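Local atomic coordinates of probable hydrolase (Pseudomonas aeruginosa, PDB entry 3OM8), a protein that probably hydrolyses an ester-type substrate, possibly as a 3-oxoadipate enol-lactonase, on an alpha/beta hydrolase fold. Residues V69-Y74 against H186-S191; F8-S12 against D82-L86. All coordinates share one frame; numbering follows the deposited sequence.

Interaction 1: residues V69-Y74 against H186-S191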
ATOM      1  N   VAL B  69      31.686 -19.203   8.130  1.00 48.61           N
ATOM      2  CA  VAL B  69      31.007 -18.619   9.274  1.00 48.50           C
ATOM      3  C   VAL B  69      31.978 -17.941  10.227  1.00 57.98           C
ATOM      4  O   VAL B  69      32.455 -18.562  11.177  1.00 59.43           O
ATOM      5  CB  VAL B  69      30.244 -19.701  10.075  1.00 46.95           C
ATOM      6  CG1 VAL B  69      29.462 -19.068  11.215  1.00 45.82           C
ATOM      7  CG2 VAL B  69      29.319 -20.519   9.157  1.00 37.16           C
ATOM      8  N   PRO B  70      32.281 -16.660   9.986  1.00 54.15           N
ATOM      9  CA  PRO B  70      33.059 -15.924  10.991  1.00 47.05           C
ATOM     10  C   PRO B  70      32.288 -15.841  12.313  1.00 50.11           C
ATOM     11  O   PRO B  70      31.070 -16.021  12.321  1.00 51.84           O
ATOM     12  CB  PRO B  70      33.203 -14.527  10.371  1.00 43.70           C
ATOM     13  CG  PRO B  70      33.041 -14.757   8.879  1.00 43.68           C
ATOM     14  CD  PRO B  70      32.031 -15.867   8.770  1.00 45.55           C
ATOM     15  N   PRO B  71      32.990 -15.600  13.431  1.00 54.16           N
ATOM     16  CA  PRO B  71      32.272 -15.402  14.693  1.00 52.34           C
ATOM     17  C   PRO B  71      31.572 -14.054  14.652  1.00 50.54           C
ATOM     18  O   PRO B  71      32.103 -13.146  14.011  1.00 50.37           O
ATOM     19  CB  PRO B  71      33.392 -15.326  15.731  1.00 50.76           C
ATOM     20  CG  PRO B  71      34.650 -15.658  15.008  1.00 51.21           C
ATOM     21  CD  PRO B  71      34.441 -15.397  13.578  1.00 41.70           C
ATOM     22  N   GLY B  72      30.422 -13.917  15.309  1.00 50.22           N
ATOM     23  CA  GLY B  72      29.793 -12.615  15.459  1.00 48.43           C
ATOM     24  C   GLY B  72      30.661 -11.805  16.402  1.00 58.69           C
ATOM     25  O   GLY B  72      31.599 -12.343  16.987  1.00 54.53           O
ATOM     26  N   PRO B  73      30.382 -10.505  16.546  1.00 59.18           N
ATOM     27  CA  PRO B  73      29.326  -9.744  15.887  1.00 54.27           C
ATOM     28  C   PRO B  73      29.723  -9.418  14.457  1.00 60.28           C
ATOM     29  O   PRO B  73      30.920  -9.256  14.194  1.00 59.28           O
ATOM     30  CB  PRO B  73      29.277  -8.434  16.688  1.00 53.83           C
ATOM     31  CG  PRO B  73      30.312  -8.553  17.772  1.00 62.19           C
ATOM     32  CD  PRO B  73      31.244  -9.639  17.364  1.00 59.76           C
ATOM     33  N   TYR B  74      28.739  -9.351  13.556  1.00 52.05           N
ATOM     34  CA  TYR B  74      28.931  -8.756  12.239  1.00 51.84           C
ATOM     35  C   TYR B  74      28.399  -7.336  12.305  1.00 50.59           C
ATOM     36  O   TYR B  74      27.402  -7.092  12.970  1.00 53.59           O
ATOM     37  CB  TYR B  74      28.143  -9.506  11.169  1.00 46.39           C
ATOM     38  CG  TYR B  74      28.367 -11.002  11.121  1.00 49.56           C
ATOM     39  CD1 TYR B  74      29.531 -11.576  11.608  1.00 47.90           C
ATOM     40  CD2 TYR B  74      27.419 -11.834  10.551  1.00 51.94           C
ATOM     41  CE1 TYR B  74      29.728 -12.948  11.544  1.00 51.03           C
ATOM     42  CE2 TYR B  74      27.602 -13.186  10.481  1.00 52.79           C
ATOM     43  CZ  TYR B  74      28.754 -13.745  10.979  1.00 53.51           C
ATOM     44  OH  TYR B  74      28.912 -15.109  10.902  1.00 48.88           O
ATOM     45  N   HIS B 186      26.756 -19.096  14.783  1.00 53.09           N
ATOM     46  CA  HIS B 186      27.550 -17.875  14.725  1.00 51.55           C
ATOM     47  C   HIS B 186      27.108 -16.960  13.576  1.00 52.70           C
ATOM     48  O   HIS B 186      27.238 -15.738  13.657  1.00 56.68           O
ATOM     49  CB  HIS B 186      29.046 -18.197  14.644  1.00 48.03           C
ATOM     50  CG  HIS B 186      29.575 -18.869  15.874  1.00 47.66           C
ATOM     51  ND1 HIS B 186      29.968 -18.167  16.992  1.00 42.88           N
ATOM     52  CD2 HIS B 186      29.729 -20.178  16.178  1.00 38.40           C
ATOM     53  CE1 HIS B 186      30.348 -19.013  17.930  1.00 43.31           C
ATOM     54  NE2 HIS B 186      30.216 -20.241  17.461  1.00 50.02           N
ATOM     55  N   GLY B 187      26.595 -17.557  12.505  1.00 50.00           N
ATOM     56  CA  GLY B 187      25.988 -16.784  11.432  1.00 50.61           C
ATOM     57  C   GLY B 187      24.789 -16.003  11.950  1.00 49.44           C
ATOM     58  O   GLY B 187      24.677 -14.794  11.737  1.00 48.08           O
ATOM     59  N   LEU B 188      23.896 -16.702  12.645  1.00 46.98           N
ATOM     60  CA  LEU B 188      22.747 -16.082  13.293  1.00 48.89           C
ATOM     61  C   LEU B 188      23.158 -15.016  14.310  1.00 51.94           C
ATOM     62  O   LEU B 188      22.684 -13.882  14.265  1.00 52.98           O
ATOM     63  CB  LEU B 188      21.904 -17.144  13.995  1.00 45.55           C
ATOM     64  CG  LEU B 188      21.314 -18.231  13.104  1.00 42.75           C
ATOM     65  CD1 LEU B 188      20.425 -19.148  13.926  1.00 42.52           C
ATOM     66  CD2 LEU B 188      20.522 -17.586  11.995  1.00 36.59           C
ATOM     67  N   ALA B 189      24.029 -15.393  15.238  1.00 47.82           N
ATOM     68  CA  ALA B 189      24.470 -14.475  16.283  1.00 50.41           C
ATOM     69  C   ALA B 189      25.111 -13.232  15.682  1.00 49.69           C
ATOM     70  O   ALA B 189      24.829 -12.118  16.108  1.00 54.27           O
ATOM     71  CB  ALA B 189      25.441 -15.180  17.261  1.00 40.44           C
ATOM     72  N   GLY B 190      25.966 -13.425  14.686  1.00 47.78           N
ATOM     73  CA  GLY B 190      26.615 -12.308  14.021  1.00 47.31           C
ATOM     74  C   GLY B 190      25.631 -11.406  13.302  1.00 56.33           C
ATOM     75  O   GLY B 190      25.760 -10.181  13.329  1.00 58.16           O
ATOM     76  N   SER B 191      24.645 -12.019  12.650  1.00 54.96           N
ATOM     77  CA  SER B 191      23.653 -11.273  11.881  1.00 49.47           C
ATOM     78  C   SER B 191      22.713 -10.480  12.793  1.00 48.13           C
ATOM     79  O   SER B 191      22.432  -9.319  12.513  1.00 44.40           O
ATOM     80  CB  SER B 191      22.880 -12.206  10.945  1.00 46.29           C
ATOM     81  OG  SER B 191      23.752 -12.788   9.985  1.00 43.27           O
TER
HETATM   82  O   HOH W   1      30.227 -15.697  17.889  1.00 49.07           O

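Interaction 2: residues F8-S12 against D82-L86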
ATOM      1  N   PHE B   8      33.318 -19.206  -5.252  1.00 52.47           N
ATOM      2  CA  PHE B   8      33.631 -18.732  -3.911  1.00 49.77           C
ATOM      3  C   PHE B   8      34.493 -17.480  -3.984  1.00 52.40           C
ATOM      4  O   PHE B   8      35.452 -17.412  -4.752  1.00 50.01           O
ATOM      5  CB  PHE B   8      34.313 -19.840  -3.094  1.00 55.56           C
ATOM      6  CG  PHE B   8      33.434 -21.030  -2.862  1.00 51.98           C
ATOM      7  CD1 PHE B   8      32.546 -21.051  -1.802  1.00 47.11           C
ATOM      8  CD2 PHE B   8      33.466 -22.112  -3.727  1.00 51.10           C
ATOM      9  CE1 PHE B   8      31.721 -22.138  -1.595  1.00 52.06           C
ATOM     10  CE2 PHE B   8      32.641 -23.206  -3.529  1.00 47.74           C
ATOM     11  CZ  PHE B   8      31.763 -23.217  -2.465  1.00 49.07           C
ATOM     12  N   LEU B   9      34.121 -16.479  -3.200  1.00 54.24           N
ATOM     13  CA  LEU B   9      34.897 -15.255  -3.114  1.00 53.84           C
ATOM     14  C   LEU B   9      35.615 -15.202  -1.768  1.00 52.67           C
ATOM     15  O   LEU B   9      34.991 -15.383  -0.719  1.00 49.84           O
ATOM     16  CB  LEU B   9      33.979 -14.039  -3.246  1.00 54.64           C
ATOM     17  CG  LEU B   9      34.653 -12.688  -3.015  1.00 55.56           C
ATOM     18  CD1 LEU B   9      35.593 -12.364  -4.165  1.00 57.28           C
ATOM     19  CD2 LEU B   9      33.609 -11.597  -2.847  1.00 53.20           C
ATOM     20  N   ALA B  10      36.921 -14.959  -1.796  1.00 50.92           N
ATOM     21  CA  ALA B  10      37.654 -14.736  -0.562  1.00 55.03           C
ATOM     22  C   ALA B  10      37.600 -13.254  -0.254  1.00 54.07           C
ATOM     23  O   ALA B  10      38.138 -12.443  -0.998  1.00 53.83           O
ATOM     24  CB  ALA B  10      39.107 -15.210  -0.692  1.00 55.22           C
ATOM     25  N   THR B  11      36.946 -12.904   0.845  1.00 50.96           N
ATOM     26  CA  THR B  11      36.818 -11.514   1.252  1.00 49.82           C
ATOM     27  C   THR B  11      38.118 -10.945   1.804  1.00 56.85           C
ATOM     28  O   THR B  11      39.036 -11.688   2.174  1.00 64.89           O
ATOM     29  CB  THR B  11      35.740 -11.363   2.325  1.00 54.83           C
ATOM     30  OG1 THR B  11      36.142 -12.068   3.503  1.00 58.88           O
ATOM     31  CG2 THR B  11      34.429 -11.942   1.833  1.00 53.49           C
ATOM     32  N   SER B  12      38.175  -9.620   1.881  1.00 53.22           N
ATOM     33  CA  SER B  12      39.342  -8.918   2.396  1.00 53.22           C
ATOM     34  C   SER B  12      39.654  -9.270   3.851  1.00 60.82           C
ATOM     35  O   SER B  12      40.793  -9.099   4.303  1.00 60.64           O
ATOM     36  CB  SER B  12      39.139  -7.410   2.280  1.00 57.09           C
ATOM     37  OG  SER B  12      37.987  -7.010   2.998  1.00 62.68           O
ATOM     38  N   ASP B  82      30.650  -7.049   1.707  1.00 48.68           N
ATOM     39  CA  ASP B  82      30.608  -8.355   1.061  1.00 49.18           C
ATOM     40  C   ASP B  82      30.016  -8.243  -0.354  1.00 53.01           C
ATOM     41  O   ASP B  82      30.554  -8.796  -1.317  1.00 54.19           O
ATOM     42  CB  ASP B  82      29.793  -9.343   1.904  1.00 47.45           C
ATOM     43  CG  ASP B  82      30.523  -9.787   3.177  1.00 53.43           C
ATOM     44  OD1 ASP B  82      31.717  -9.444   3.369  1.00 51.36           O
ATOM     45  OD2 ASP B  82      29.894 -10.492   3.992  1.00 54.94           O
ATOM     46  N   VAL B  83      28.911  -7.516  -0.481  1.00 50.15           N
ATOM     47  CA  VAL B  83      28.292  -7.321  -1.790  1.00 53.10           C
ATOM     48  C   VAL B  83      29.238  -6.548  -2.709  1.00 54.77           C
ATOM     49  O   VAL B  83      29.499  -6.962  -3.835  1.00 56.93           O
ATOM     50  CB  VAL B  83      26.909  -6.627  -1.682  1.00 46.57           C
ATOM     51  CG1 VAL B  83      26.362  -6.296  -3.062  1.00 37.99           C
ATOM     52  CG2 VAL B  83      25.930  -7.518  -0.907  1.00 43.67           C
ATOM     53  N   LEU B  84      29.780  -5.444  -2.210  1.00 52.78           N
ATOM     54  CA  LEU B  84      30.697  -4.645  -3.005  1.00 52.34           C
ATOM     55  C   LEU B  84      31.871  -5.463  -3.530  1.00 55.92           C
ATOM     56  O   LEU B  84      32.300  -5.270  -4.667  1.00 61.63           O
ATOM     57  CB  LEU B  84      31.188  -3.436  -2.219  1.00 49.52           C
ATOM     58  CG  LEU B  84      30.068  -2.478  -1.817  1.00 52.51           C
ATOM     59  CD1 LEU B  84      30.640  -1.260  -1.117  1.00 54.40           C
ATOM     60  CD2 LEU B  84      29.272  -2.059  -3.034  1.00 58.08           C
ATOM     61  N   GLU B  85      32.382  -6.382  -2.714  1.00 55.58           N
ATOM     62  CA  GLU B  85      33.522  -7.203  -3.124  1.00 54.00           C
ATOM     63  C   GLU B  85      33.116  -8.271  -4.141  1.00 55.76           C
ATOM     64  O   GLU B  85      33.910  -8.640  -5.008  1.00 55.72           O
ATOM     65  CB  GLU B  85      34.222  -7.839  -1.914  1.00 51.81           C
ATOM     66  CG  GLU B  85      34.841  -6.826  -0.953  1.00 59.88           C
ATOM     67  CD  GLU B  85      35.721  -7.472   0.119  1.00 64.87           C
ATOM     68  OE1 GLU B  85      36.312  -8.545  -0.144  1.00 67.31           O
ATOM     69  OE2 GLU B  85      35.831  -6.895   1.223  1.00 63.66           O
ATOM     70  N   LEU B  86      31.886  -8.771  -4.026  1.00 51.92           N
ATOM     71  CA  LEU B  86      31.319  -9.636  -5.058  1.00 53.45           C
ATOM     72  C   LEU B  86      31.259  -8.886  -6.391  1.00 56.19           C
ATOM     73  O   LEU B  86      31.679  -9.399  -7.434  1.00 56.04           O
ATOM     74  CB  LEU B  86      29.912 -10.081  -4.677  1.00 55.82           C
ATOM     75  CG  LEU B  86      29.762 -11.223  -3.685  1.00 63.35           C
ATOM     76  CD1 LEU B  86      28.293 -11.404  -3.355  1.00 67.09           C
ATOM     77  CD2 LEU B  86      30.347 -12.495  -4.275  1.00 62.51           C
TER

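Interaction 1: residues V69-Y74 against H186-S191
Tyr74 lays one face of its ring over the backbone of helix 185-196 at Gly190, whose CA stands 3.6 Å from the centroid of the Tyr74 ring and only 10° off the ring normal. This is a CH-pi contact, and it is this close because Gly190 has no side chain on the side facing the ring. One turn earlier, Gly187 CA lies 3.4 Å from Tyr74 OH. With CG anti to its own carbonyl carbon (chi1 -52°), Tyr74 swings its ring back toward Pro70, and its hydroxyl donates to Pro70 O at 2.7 Å, bridging the two ends of the loop segment. At the other end of the residue, Tyr74 N donates to Gly190 O (3.1 Å).

The loop also approaches with its backbone, Gly72 CA lying 3.5 Å from Gly190 CA, a glycine-on-glycine approach just before the cis peptide bond that leads into Pro73. Near the start of the helix, Val69 CG1 packs at 3.6 Å against His186 CB, while the imidazole leads away and its ND1 shares a water with Gly72 N, the latter bond weak. Ser191 turns its OG back to Gly187 O, so its hydroxyl is satisfied within the helix near Tyr74 CD2 and CE2. The proline-rich loop thus meets the helix through one direct hydrogen bond, and the closeness of the fit rests mainly on an aromatic face and on glycines without side chains.

Interaction 2: residues F8-S12 against D82-L86
Chi1 of -63° sets Glu85 CG anti to the carbonyl carbon, and chi2 of -171° extends the chain from there, carrying the carboxylate off helix 76-90 to the turn at Ser12. In this alpha/beta hydrolase fold the turn joins the antiparallel strands 7-10 and 16-22 at one margin of the central sheet, and the helix packs across it, its axis at 111° to strand 8-10. Both carboxylate oxygens are used. Glu85 OE1 receives Ser12 N at 3.0 Å through its syn lone pair, while Glu85 OE2 takes the Ser12 hydroxyl, OG lying 2.8 Å away on the syn side and slightly out of the carboxylate plane. Since the amide and the hydroxyl belong to one residue, the two bonds fix the rotation of the carboxylate, and a glutamate is long enough to span the distance from the helix. Arg78, on the same helix, forms a salt bridge with OE2 and a hydrogen bond with Ser12 OG, which would favour the ionised form of the acid.

Beside these polar groups the contact is apolar. Leu9 points inward from the edge strand, and its CD2 reaches Leu86 CD2 at 3.7 Å as well as the helix backbone, coming within 3.5 Å of Leu86 N. Branched leucines suit this layer between strand and helix, where Leu86 also touches Tyr19 and Tyr59 of the sheet. Asp82 is buried but pairs with Arg78 and Arg62. Thr11 turns its hydroxyl to Asp13 and Ala15 N within the turn, while its methyl CG2 lies 4.0 Å from Asp82 OD1.

Overall arrangement
Both contacts are partly buried and lie toward the periphery of the chain, their centres about 16 Å apart and their nearest atoms about 7 Å apart without touching. Tyr74 of interaction 1 lies just before helix 76-90, which supplies one side of interaction 2, so a short run of chain links them. Interaction 2 belongs to the central sheet and its covering helix, whereas interaction 1 joins the loop after strand 55-59 to helix 185-196, part of the helical region between strands 118-124 and 211-216. Their chemistry follows: aromatic and glycine packing in interaction 1, leucines beside a carboxylate and arginine network in interaction 2. Arg62 borders both, touching Pro70 and pairing with Asp82.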